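PDB 2CNQ: phosphoribosylaminoimidazole-succinocarboxamide synthase, which catalyses the ATP-dependent joining of 4-carboxy-5-aminoimidazole ribotide to aspartate, forming SAICAR in de novo purine biosynthesis. Local coordinates for residues 64-68 with 231-236. Where two conformers were deposited one is given. Residue numbers count along the deposited sequence, not the author numbering.
Sequences WFKFL and LVDEVL. With ADP (adenosine-5'-diphosphate), chain B.
D233 and L236 both take positive phi (60/-140° and 49/54°), interrupting the extended path of 228-245, and the chain passes between the last turn of helix 53-67 and bound ADP. The backbones come closest at W64 and V235, whose CA atoms are 6.2 Å apart. The indole of W64 (chi1 m, chi2 114°) lies over L236, whose CB makes a CH-pi contact 3.3 Å from the centroid of the five-membered ring; W64 NE1 also gives a weak hydrogen bond to L236 O (2.9 Å). V235 (chi1 t) is wedged between the two aromatic residues: its CG1 is 3.5 Å from W64 CB, and its CG2 sits over the face of the F65 ring, 3.8 Å from the centroid. F65 (chi1 m) reaches across to L231, CE1 to CG 3.8 Å, with D233 O at its ring edge, 3.5 Å from CZ. L68, the first residue to leave helical phi/psi (-100/14°), places CD1 4.0 Å from L231 CD2. V232 and D233 turn away from the helix, and D233 N donates a weak hydrogen bond to ADP N7 (3.1 Å). The D233 carboxylate accepts a well-aligned hydrogen bond from E234 N (OD2 to N 2.9 Å), pairs with K217 and lies near magnesium in the ATP site of SAICAR synthetase.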
loop_
_atom_site.group_PDB
_atom_site.type_symbol
_atom_site.label_atom_id
_atom_site.label_comp_id
_atom_site.label_asym_id
_atom_site.label_seq_id
_atom_site.Cartn_x
_atom_site.Cartn_y
_atom_site.Cartn_z
ATOM N N TRP A 64 8.343 4.186 -6.163
ATOM C CA TRP A 64 7.187 4.774 -6.784
ATOM C C TRP A 64 7.083 6.237 -6.515
ATOM O O TRP A 64 6.628 6.976 -7.376
ATOM C CB TRP A 64 5.943 4.075 -6.355
ATOM C CG TRP A 64 5.827 2.701 -6.836
ATOM C CD1 TRP A 64 5.834 1.609 -6.073
ATOM C CD2 TRP A 64 5.630 2.255 -8.178
ATOM N NE1 TRP A 64 5.671 0.488 -6.841
ATOM C CE2 TRP A 64 5.508 0.874 -8.136
ATOM C CE3 TRP A 64 5.544 2.896 -9.402
ATOM C CZ2 TRP A 64 5.235 0.119 -9.254
ATOM C CZ3 TRP A 64 5.291 2.137 -10.511
ATOM C CH2 TRP A 64 5.152 0.776 -10.440
ATOM N N PHE A 65 7.451 6.686 -5.331
ATOM C CA PHE A 65 7.432 8.107 -5.081
ATOM C C PHE A 65 8.299 8.815 -6.084
ATOM O O PHE A 65 7.942 9.856 -6.587
ATOM C CB PHE A 65 7.902 8.421 -3.678
ATOM C CG PHE A 65 6.890 8.175 -2.616
ATOM C CD1 PHE A 65 5.658 8.776 -2.680
ATOM C CD2 PHE A 65 7.189 7.415 -1.511
ATOM C CE1 PHE A 65 4.752 8.590 -1.679
ATOM C CE2 PHE A 65 6.278 7.224 -0.520
ATOM C CZ PHE A 65 5.057 7.797 -0.620
ATOM N N LYS A 66 9.446 8.230 -6.372
ATOM C CA LYS A 66 10.351 8.814 -7.306
ATOM C C LYS A 66 9.786 8.725 -8.704
ATOM O O LYS A 66 9.906 9.666 -9.476
ATOM C CB LYS A 66 11.670 8.092 -7.193
ATOM C CG LYS A 66 12.726 8.633 -8.126
ATOM C CD LYS A 66 14.041 7.918 -7.991
ATOM C CE LYS A 66 14.674 8.080 -6.620
ATOM N NZ LYS A 66 14.906 9.493 -6.209
ATOM N N PHE A 67 9.197 7.588 -9.056
ATOM C CA PHE A 67 8.608 7.407 -10.359
ATOM C C PHE A 67 7.524 8.422 -10.625
ATOM O O PHE A 67 7.343 8.891 -11.737
ATOM C CB PHE A 67 8.052 6.007 -10.442
ATOM C CG PHE A 67 7.442 5.665 -11.739
ATOM C CD1 PHE A 67 8.204 5.385 -12.839
ATOM C CD2 PHE A 67 6.089 5.584 -11.863
ATOM C CE1 PHE A 67 7.589 5.047 -14.028
ATOM C CE2 PHE A 67 5.490 5.247 -13.035
ATOM C CZ PHE A 67 6.231 4.985 -14.110
ATOM N N LEU A 68 6.796 8.755 -9.575
ATOM C CA LEU A 68 5.670 9.658 -9.658
ATOM C C LEU A 68 6.024 11.040 -9.207
ATOM O O LEU A 68 5.145 11.842 -8.995
ATOM C CB LEU A 68 4.548 9.120 -8.806
ATOM C CG LEU A 68 4.019 7.811 -9.295
ATOM C CD1 LEU A 68 2.988 7.315 -8.320
ATOM C CD2 LEU A 68 3.440 7.897 -10.676
ATOM N N LEU A 231 0.622 12.479 -2.148
ATOM C CA LEU A 231 0.685 11.050 -2.050
ATOM C C LEU A 231 1.408 10.712 -0.777
ATOM O O LEU A 231 2.520 11.145 -0.550
ATOM C CB LEU A 231 1.425 10.532 -3.265
ATOM C CG LEU A 231 1.387 9.030 -3.435
ATOM C CD1 LEU A 231 0.016 8.517 -3.633
ATOM C CD2 LEU A 231 2.251 8.682 -4.619
ATOM N N VAL A 232 0.740 9.974 0.078
ATOM C CA VAL A 232 1.270 9.666 1.384
ATOM C C VAL A 232 1.346 8.166 1.555
ATOM O O VAL A 232 1.219 7.405 0.618
ATOM C CB VAL A 232 0.457 10.331 2.498
ATOM C CG1 VAL A 232 0.389 11.816 2.261
ATOM C CG2 VAL A 232 -0.908 9.753 2.618
ATOM N N ASP A 233 1.630 7.741 2.756
ATOM C CA ASP A 233 1.601 6.350 3.097
ATOM C C ASP A 233 2.585 5.565 2.256
ATOM O O ASP A 233 3.706 6.002 2.098
ATOM C CB ASP A 233 0.183 5.815 3.066
ATOM C CG ASP A 233 0.029 4.553 3.818
ATOM O OD1 ASP A 233 0.112 4.595 5.057
ATOM O OD2 ASP A 233 -0.208 3.523 3.158
ATOM N N GLU A 234 2.177 4.396 1.846
ATOM C CA GLU A 234 2.938 3.571 0.972
ATOM C C GLU A 234 2.303 3.580 -0.387
ATOM O O GLU A 234 1.136 3.853 -0.544
ATOM C CB GLU A 234 3.046 2.158 1.503
ATOM C CG GLU A 234 1.758 1.392 1.394
ATOM C CD GLU A 234 1.844 0.019 1.955
ATOM O OE1 GLU A 234 0.792 -0.447 2.432
ATOM O OE2 GLU A 234 2.912 -0.592 1.909
ATOM N N VAL A 235 3.108 3.244 -1.357
ATOM C CA VAL A 235 2.687 3.334 -2.735
ATOM C C VAL A 235 3.064 2.068 -3.437
ATOM O O VAL A 235 4.222 1.715 -3.482
ATOM C CB VAL A 235 3.331 4.520 -3.416
ATOM C CG1 VAL A 235 2.821 4.599 -4.819
ATOM C CG2 VAL A 235 3.069 5.785 -2.666
ATOM N N LEU A 236 2.056 1.435 -3.995
ATOM C CA LEU A 236 2.214 0.328 -4.923
ATOM C C LEU A 236 3.174 -0.682 -4.365
ATOM O O LEU A 236 4.106 -1.139 -5.006
ATOM C CB LEU A 236 2.588 0.833 -6.290
ATOM C CG LEU A 236 1.396 1.410 -7.005
ATOM C CD1 LEU A 236 1.838 2.358 -8.080
ATOM C CD2 LEU A 236 0.551 0.303 -7.586
HETATM P PB ADP B . -2.840 0.846 8.808
HETATM O O1B ADP B . -2.765 0.500 7.394
HETATM O O2B ADP B . -3.951 1.761 9.106
HETATM O O3B ADP B . -2.876 -0.232 9.776
HETATM P PA ADP B . -0.058 1.467 8.668
HETATM O O1A ADP B . -0.001 1.358 7.209
HETATM O O2A ADP B . 0.557 0.433 9.485
HETATM O O3A ADP B . -1.539 1.693 9.143
HETATM O "O5'" ADP B . 0.570 2.826 9.142
HETATM C "C5'" ADP B . 0.531 4.038 8.423
HETATM C "C4'" ADP B . -0.419 4.983 9.096
HETATM O "O4'" ADP B . 0.091 6.293 8.857
HETATM C "C3'" ADP B . -1.798 4.977 8.512
HETATM O "O3'" ADP B . -2.727 5.430 9.466
HETATM C "C2'" ADP B . -1.696 6.027 7.439
HETATM O "O2'" ADP B . -2.927 6.535 7.031
HETATM C "C1'" ADP B . -0.868 7.039 8.135
HETATM N N9 ADP B . -0.144 7.954 7.305
HETATM C C8 ADP B . 0.456 7.679 6.145
HETATM N N7 ADP B . 1.126 8.694 5.668
HETATM C C5 ADP B . 0.941 9.675 6.566
HETATM C C6 ADP B . 1.403 11.007 6.684
HETATM N N6 ADP B . 2.202 11.535 5.780
HETATM N N1 ADP B . 0.965 11.756 7.689
HETATM C C2 ADP B . 0.192 11.204 8.619
HETATM N N3 ADP B . -0.237 9.951 8.660
HETATM C C4 ADP B . 0.139 9.205 7.623
#